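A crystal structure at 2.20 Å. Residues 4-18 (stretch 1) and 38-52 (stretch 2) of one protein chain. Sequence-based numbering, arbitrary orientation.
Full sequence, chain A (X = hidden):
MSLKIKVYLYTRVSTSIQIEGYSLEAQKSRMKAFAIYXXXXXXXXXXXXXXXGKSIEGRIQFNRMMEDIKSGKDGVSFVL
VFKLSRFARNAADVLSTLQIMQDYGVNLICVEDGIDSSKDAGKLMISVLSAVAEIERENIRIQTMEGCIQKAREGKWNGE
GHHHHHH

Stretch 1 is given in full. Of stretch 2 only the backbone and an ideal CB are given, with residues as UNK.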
# COMPACT_ATOMS: atom_id res chain seq x y z
N LYS A 4 15.13 14.69 25.78
CA LYS A 4 14.20 13.63 25.24
C LYS A 4 13.67 13.87 23.83
O LYS A 4 13.47 15.00 23.38
CB LYS A 4 13.01 13.41 26.19
CG LYS A 4 13.47 13.22 27.60
CD LYS A 4 12.43 12.59 28.48
CE LYS A 4 13.09 12.19 29.80
NZ LYS A 4 12.09 12.04 30.86
N ILE A 5 13.44 12.77 23.12
CA ILE A 5 12.84 12.86 21.80
C ILE A 5 11.43 13.44 21.97
O ILE A 5 10.68 12.96 22.81
CB ILE A 5 12.81 11.46 21.14
CG1 ILE A 5 14.25 11.00 20.85
CG2 ILE A 5 11.93 11.45 19.89
CD1 ILE A 5 15.12 12.03 20.15
N LYS A 6 11.11 14.47 21.18
CA LYS A 6 9.80 15.12 21.19
C LYS A 6 8.85 14.58 20.10
O LYS A 6 9.25 14.43 18.91
CB LYS A 6 9.94 16.63 21.04
CG LYS A 6 10.50 17.27 22.32
CD LYS A 6 10.90 18.73 22.12
CE LYS A 6 12.26 18.99 22.72
NZ LYS A 6 12.33 18.58 24.15
N VAL A 7 7.59 14.37 20.49
CA VAL A 7 6.60 13.84 19.58
C VAL A 7 5.24 14.59 19.71
O VAL A 7 4.91 15.25 20.76
CB VAL A 7 6.42 12.29 19.83
CG1 VAL A 7 7.80 11.55 19.98
CG2 VAL A 7 5.61 12.02 21.07
N TYR A 8 4.48 14.53 18.62
CA TYR A 8 3.07 14.89 18.57
C TYR A 8 2.26 13.61 18.55
O TYR A 8 2.71 12.61 17.93
CB TYR A 8 2.74 15.65 17.27
CG TYR A 8 3.22 17.09 17.14
CD1 TYR A 8 3.36 17.94 18.25
CD2 TYR A 8 3.45 17.63 15.88
CE1 TYR A 8 3.77 19.24 18.10
CE2 TYR A 8 3.85 18.94 15.70
CZ TYR A 8 4.00 19.75 16.82
OH TYR A 8 4.40 21.06 16.64
N LEU A 9 1.09 13.60 19.18
CA LEU A 9 0.10 12.53 19.03
C LEU A 9 -0.96 12.96 18.04
O LEU A 9 -1.41 14.09 18.12
CB LEU A 9 -0.58 12.24 20.37
CG LEU A 9 -0.04 11.07 21.16
CD1 LEU A 9 1.45 11.10 21.27
CD2 LEU A 9 -0.79 10.96 22.53
N TYR A 10 -1.36 12.09 17.11
CA TYR A 10 -2.48 12.39 16.20
C TYR A 10 -3.51 11.28 16.25
O TYR A 10 -3.18 10.12 16.07
CB TYR A 10 -2.02 12.52 14.75
CG TYR A 10 -3.21 12.80 13.87
CD1 TYR A 10 -3.83 14.06 13.89
CD2 TYR A 10 -3.77 11.79 13.05
CE1 TYR A 10 -4.95 14.32 13.10
CE2 TYR A 10 -4.90 12.03 12.28
CZ TYR A 10 -5.48 13.28 12.29
OH TYR A 10 -6.60 13.52 11.55
N THR A 11 -4.77 11.64 16.47
CA THR A 11 -5.85 10.66 16.49
C THR A 11 -7.03 11.17 15.66
O THR A 11 -7.17 12.37 15.45
CB THR A 11 -6.34 10.33 17.96
OG1 THR A 11 -6.77 11.53 18.62
CG2 THR A 11 -5.24 9.67 18.79
N ARG A 12 -7.88 10.26 15.21
CA ARG A 12 -9.09 10.61 14.41
C ARG A 12 -10.08 9.45 14.38
O ARG A 12 -9.77 8.35 14.78
CB ARG A 12 -8.72 11.02 12.97
CG ARG A 12 -7.97 9.88 12.20
CD ARG A 12 -7.75 10.16 10.73
NE ARG A 12 -9.04 10.29 10.06
CZ ARG A 12 -9.57 11.42 9.60
NH1 ARG A 12 -10.78 11.39 9.02
NH2 ARG A 12 -8.95 12.60 9.71
N VAL A 13 -11.29 9.72 13.92
CA VAL A 13 -12.25 8.69 13.51
C VAL A 13 -12.32 8.78 11.98
O VAL A 13 -11.93 9.80 11.41
CB VAL A 13 -13.66 8.94 14.07
CG1 VAL A 13 -13.61 9.02 15.62
CG2 VAL A 13 -14.24 10.22 13.50
N SER A 14 -12.79 7.72 11.34
CA SER A 14 -13.04 7.68 9.90
C SER A 14 -14.39 8.24 9.57
O SER A 14 -14.53 8.92 8.56
CB SER A 14 -13.04 6.24 9.39
OG SER A 14 -11.86 5.56 9.77
N THR A 15 -15.40 7.89 10.36
CA THR A 15 -16.79 8.31 10.10
C THR A 15 -17.14 9.42 11.06
O THR A 15 -16.73 10.54 10.82
CB THR A 15 -17.86 7.16 10.18
OG1 THR A 15 -17.77 6.47 11.44
CG2 THR A 15 -17.67 6.20 9.06
N SER A 16 -17.86 9.11 12.15
CA SER A 16 -18.23 10.08 13.20
C SER A 16 -17.92 9.59 14.63
O SER A 16 -17.74 8.39 14.86
CB SER A 16 -19.72 10.50 13.08
OG SER A 16 -20.58 9.38 12.97
N ILE A 17 -17.87 10.54 15.58
CA ILE A 17 -17.67 10.25 17.01
C ILE A 17 -18.78 9.39 17.64
O ILE A 17 -18.51 8.58 18.56
CB ILE A 17 -17.51 11.56 17.87
CG1 ILE A 17 -16.86 11.24 19.23
CG2 ILE A 17 -18.83 12.24 18.04
CD1 ILE A 17 -16.23 12.45 20.00
N GLN A 18 -20.00 9.56 17.12
CA GLN A 18 -21.15 8.69 17.42
C GLN A 18 -20.88 7.21 17.24
O GLN A 18 -21.29 6.39 18.05
CB GLN A 18 -22.34 9.03 16.50
CG GLN A 18 -23.44 9.71 17.15
CD GLN A 18 -24.54 10.02 16.16
OE1 GLN A 18 -24.39 10.91 15.31
NE2 GLN A 18 -25.65 9.26 16.23
N UNK A 38 8.70 4.40 25.91
CA UNK A 38 9.81 4.77 25.01
C UNK A 38 10.54 6.06 25.39
O UNK A 38 11.39 6.56 24.64
CB UNK A 38 9.28 4.91 23.58
N UNK A 39 10.13 6.64 26.51
CA UNK A 39 10.75 7.85 27.03
C UNK A 39 10.65 9.05 26.07
O UNK A 39 11.56 9.89 25.99
CB UNK A 39 12.22 7.57 27.35
N UNK A 40 9.53 9.14 25.35
CA UNK A 40 9.24 10.28 24.50
C UNK A 40 8.64 11.41 25.35
O UNK A 40 8.05 11.17 26.42
CB UNK A 40 8.29 9.88 23.37
N UNK A 41 8.78 12.62 24.83
CA UNK A 41 8.17 13.80 25.40
C UNK A 41 7.11 14.32 24.44
O UNK A 41 7.40 14.70 23.30
CB UNK A 41 9.22 14.87 25.70
N UNK A 42 5.86 14.33 24.90
CA UNK A 42 4.73 14.74 24.08
C UNK A 42 4.68 16.25 24.21
O UNK A 42 4.68 16.77 25.34
CB UNK A 42 3.42 14.08 24.51
N UNK A 43 4.66 16.93 23.07
CA UNK A 43 4.62 18.38 23.00
C UNK A 43 3.41 18.90 22.20
O UNK A 43 3.30 20.11 21.96
CB UNK A 43 5.92 18.90 22.38
N UNK A 44 2.49 18.00 21.84
CA UNK A 44 1.27 18.39 21.13
C UNK A 44 0.35 17.21 20.85
O UNK A 44 0.82 16.13 20.57
CB UNK A 44 1.63 19.08 19.81
N UNK A 45 -0.94 17.42 20.95
CA UNK A 45 -1.92 16.39 20.67
C UNK A 45 -2.94 17.01 19.76
O UNK A 45 -3.45 18.10 20.06
CB UNK A 45 -2.56 15.83 21.94
N UNK A 46 -3.21 16.34 18.63
CA UNK A 46 -4.14 16.81 17.62
C UNK A 46 -5.17 15.69 17.31
O UNK A 46 -4.83 14.52 17.27
CB UNK A 46 -3.39 17.23 16.36
N UNK A 47 -6.42 16.07 17.11
CA UNK A 47 -7.52 15.11 17.02
C UNK A 47 -8.61 15.60 16.08
O UNK A 47 -9.14 16.68 16.28
CB UNK A 47 -8.11 14.84 18.41
N UNK A 48 -8.92 14.80 15.05
CA UNK A 48 -10.11 15.02 14.21
C UNK A 48 -11.21 14.04 14.69
O UNK A 48 -11.28 12.90 14.21
CB UNK A 48 -9.79 14.81 12.73
N UNK A 49 -12.02 14.44 15.66
CA UNK A 49 -12.78 13.45 16.47
C UNK A 49 -14.16 13.15 15.91
O UNK A 49 -14.85 12.26 16.42
CB UNK A 49 -12.93 13.95 17.91
N UNK A 50 -14.56 13.86 14.85
CA UNK A 50 -15.78 13.54 14.13
C UNK A 50 -16.94 14.08 14.92
O UNK A 50 -17.97 13.40 15.01
CB UNK A 50 -15.92 12.03 13.90
N UNK A 51 -16.76 15.29 15.46
CA UNK A 51 -17.76 15.97 16.30
C UNK A 51 -18.70 16.90 15.53
O UNK A 51 -19.69 17.39 16.08
CB UNK A 51 -17.05 16.78 17.38
N UNK A 52 -18.37 17.17 14.26
CA UNK A 52 -19.28 17.90 13.35
C UNK A 52 -20.39 16.96 12.85
O UNK A 52 -20.33 15.74 13.03
CB UNK A 52 -18.51 18.48 12.17

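Two parallel strands set the rules here: 41-48 runs beside Lys-6 to Arg-12, so side chains on 41, 46 and 48 share a face with Lys-6, Tyr-8, Tyr-10 and Arg-12, while those on 42, 45 and 47 share the other with Val-7, Leu-9 and Thr-11.

Position 38 has nothing of stretch 1 near its ideal CB, so almost anything fits; it is Asn-38. Position 39 has positive phi (60°), which favours glycine, asparagine or aspartate, and the Lys-4 amine invites an acid. Asp-39 meets it in a long salt bridge, OD2 to Lys-4 NZ 3.9 Å.

At position 40 the ideal CB lies 3.8 Å from Val-7 CG1, with Ile-5 also within reach. A large apolar or aromatic group would suit. Tyr-40 lays a ring face against Val-7 CG1, which is 3.7 Å from Tyr-40 CG.

Position 41 puts its CB on the face shared with Lys-6, 4.1 Å from Lys-4 CB, so an acid or a polar chain is reasonable. Glu-41 OE2 takes a salt-bridging hydrogen bond from Lys-6 NZ at 2.8 Å.

Position 42 faces Val-7 and Leu-9, calling for an aliphatic chain; Ile-42 CD1 reaches Leu-9 CD1 at 3.9 Å. Position 43 sits sideways near Lys-6 and Tyr-8, where a modest apolar group fits: Val-43 CG2 packs 3.9 Å from Tyr-8 CE1.

Position 44 is decisive. An ideal CB would stand 2.6 Å from Tyr-8 CD1, so glycine is needed. Gly-44 O accepts from Leu-9 N at 2.9 Å.

Position 45 has room beside Leu-9 and tolerates many long chains; Glu-45 lies with its CG 4.1 Å from Leu-9 CB.

Position 46 lies between Tyr-8 and Tyr-10, favouring an aromatic or another bulky apolar residue. Tyr-46 turns its ring edge to the face of Tyr-8, centroids 5.0 Å apart.

Position 47 has its ideal CB 3.6 Å from Thr-11 OG1, so an acceptor suits. Glu-47 OE2 receives a hydrogen bond from Thr-11 OG1 at 2.7 Å.

At position 48 the Tyr-10 hydroxyl and the Arg-12 guanidinium ask for a short acid. Asp-48 OD2 accepts from Tyr-10 OH at a very short 2.3 Å and forms a long salt bridge with Arg-12 NH2 at 3.8 Å.

Position 49 points away overall, yet its CB is near Ile-17 CD1; small apolar suits, and Ala-49 CB sits 4.2 Å from Ile-17 CD1. At position 50, positive phi and an ideal CB 2.5 Å from Val-13 CG2 demand glycine; Gly-50 O accepts from Ile-17 N at 2.9 Å.

Positions 51 and 52 point away and are permissive: they are Lys-51 and Ser-52.

Stretch 2, residues 38-52: NDYEIVGEYEDAGKS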
# COMPACT_ATOMS: atom_id res chain seq x y z
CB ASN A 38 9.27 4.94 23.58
CG ASN A 38 9.00 3.63 22.92
OD1 ASN A 38 9.69 3.28 21.96
ND2 ASN A 38 8.01 2.89 23.41
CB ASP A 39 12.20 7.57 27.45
CG ASP A 39 12.59 8.30 28.73
OD1 ASP A 39 13.70 8.85 28.79
OD2 ASP A 39 11.77 8.32 29.67
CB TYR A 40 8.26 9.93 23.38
CG TYR A 40 8.81 8.96 22.35
CD1 TYR A 40 10.07 9.14 21.79
CD2 TYR A 40 8.07 7.89 21.93
CE1 TYR A 40 10.59 8.26 20.85
CE2 TYR A 40 8.56 7.00 20.99
CZ TYR A 40 9.82 7.20 20.46
OH TYR A 40 10.30 6.32 19.55
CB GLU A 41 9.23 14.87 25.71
CG GLU A 41 8.73 15.98 26.62
CD GLU A 41 9.64 17.21 26.72
OE1 GLU A 41 9.44 18.01 27.66
OE2 GLU A 41 10.54 17.40 25.89
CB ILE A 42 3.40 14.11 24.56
CG1 ILE A 42 3.49 12.58 24.53
CG2 ILE A 42 2.23 14.61 23.72
CD1 ILE A 42 2.21 11.81 25.08
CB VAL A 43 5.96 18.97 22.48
CG1 VAL A 43 7.05 18.68 23.46
CG2 VAL A 43 6.29 18.47 21.03
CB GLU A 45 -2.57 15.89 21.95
CG GLU A 45 -1.56 15.31 22.96
CD GLU A 45 -2.19 14.95 24.28
OE1 GLU A 45 -3.09 14.09 24.29
OE2 GLU A 45 -1.78 15.53 25.33
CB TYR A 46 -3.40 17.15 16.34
CG TYR A 46 -2.35 18.25 16.45
CD1 TYR A 46 -2.63 19.55 16.07
CD2 TYR A 46 -1.07 17.95 16.87
CE1 TYR A 46 -1.63 20.56 16.15
CE2 TYR A 46 -0.09 18.91 16.98
CZ TYR A 46 -0.36 20.21 16.60
OH TYR A 46 0.63 21.13 16.68
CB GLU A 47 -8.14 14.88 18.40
CG GLU A 47 -9.10 13.71 18.44
CD GLU A 47 -9.42 13.22 19.85
OE1 GLU A 47 -10.32 13.82 20.47
OE2 GLU A 47 -8.79 12.23 20.33
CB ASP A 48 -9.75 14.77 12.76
CG ASP A 48 -8.85 15.86 12.18
OD1 ASP A 48 -9.31 17.02 12.20
OD2 ASP A 48 -7.72 15.55 11.71
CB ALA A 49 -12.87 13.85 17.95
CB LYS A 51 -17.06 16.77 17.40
CG LYS A 51 -16.10 15.95 18.20
CD LYS A 51 -15.86 16.54 19.59
CE LYS A 51 -14.96 15.59 20.39
NZ LYS A 51 -13.76 16.29 20.90
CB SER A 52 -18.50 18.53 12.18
OG SER A 52 -18.42 17.68 11.04
O HOH W 1 -4.29 12.95 19.85
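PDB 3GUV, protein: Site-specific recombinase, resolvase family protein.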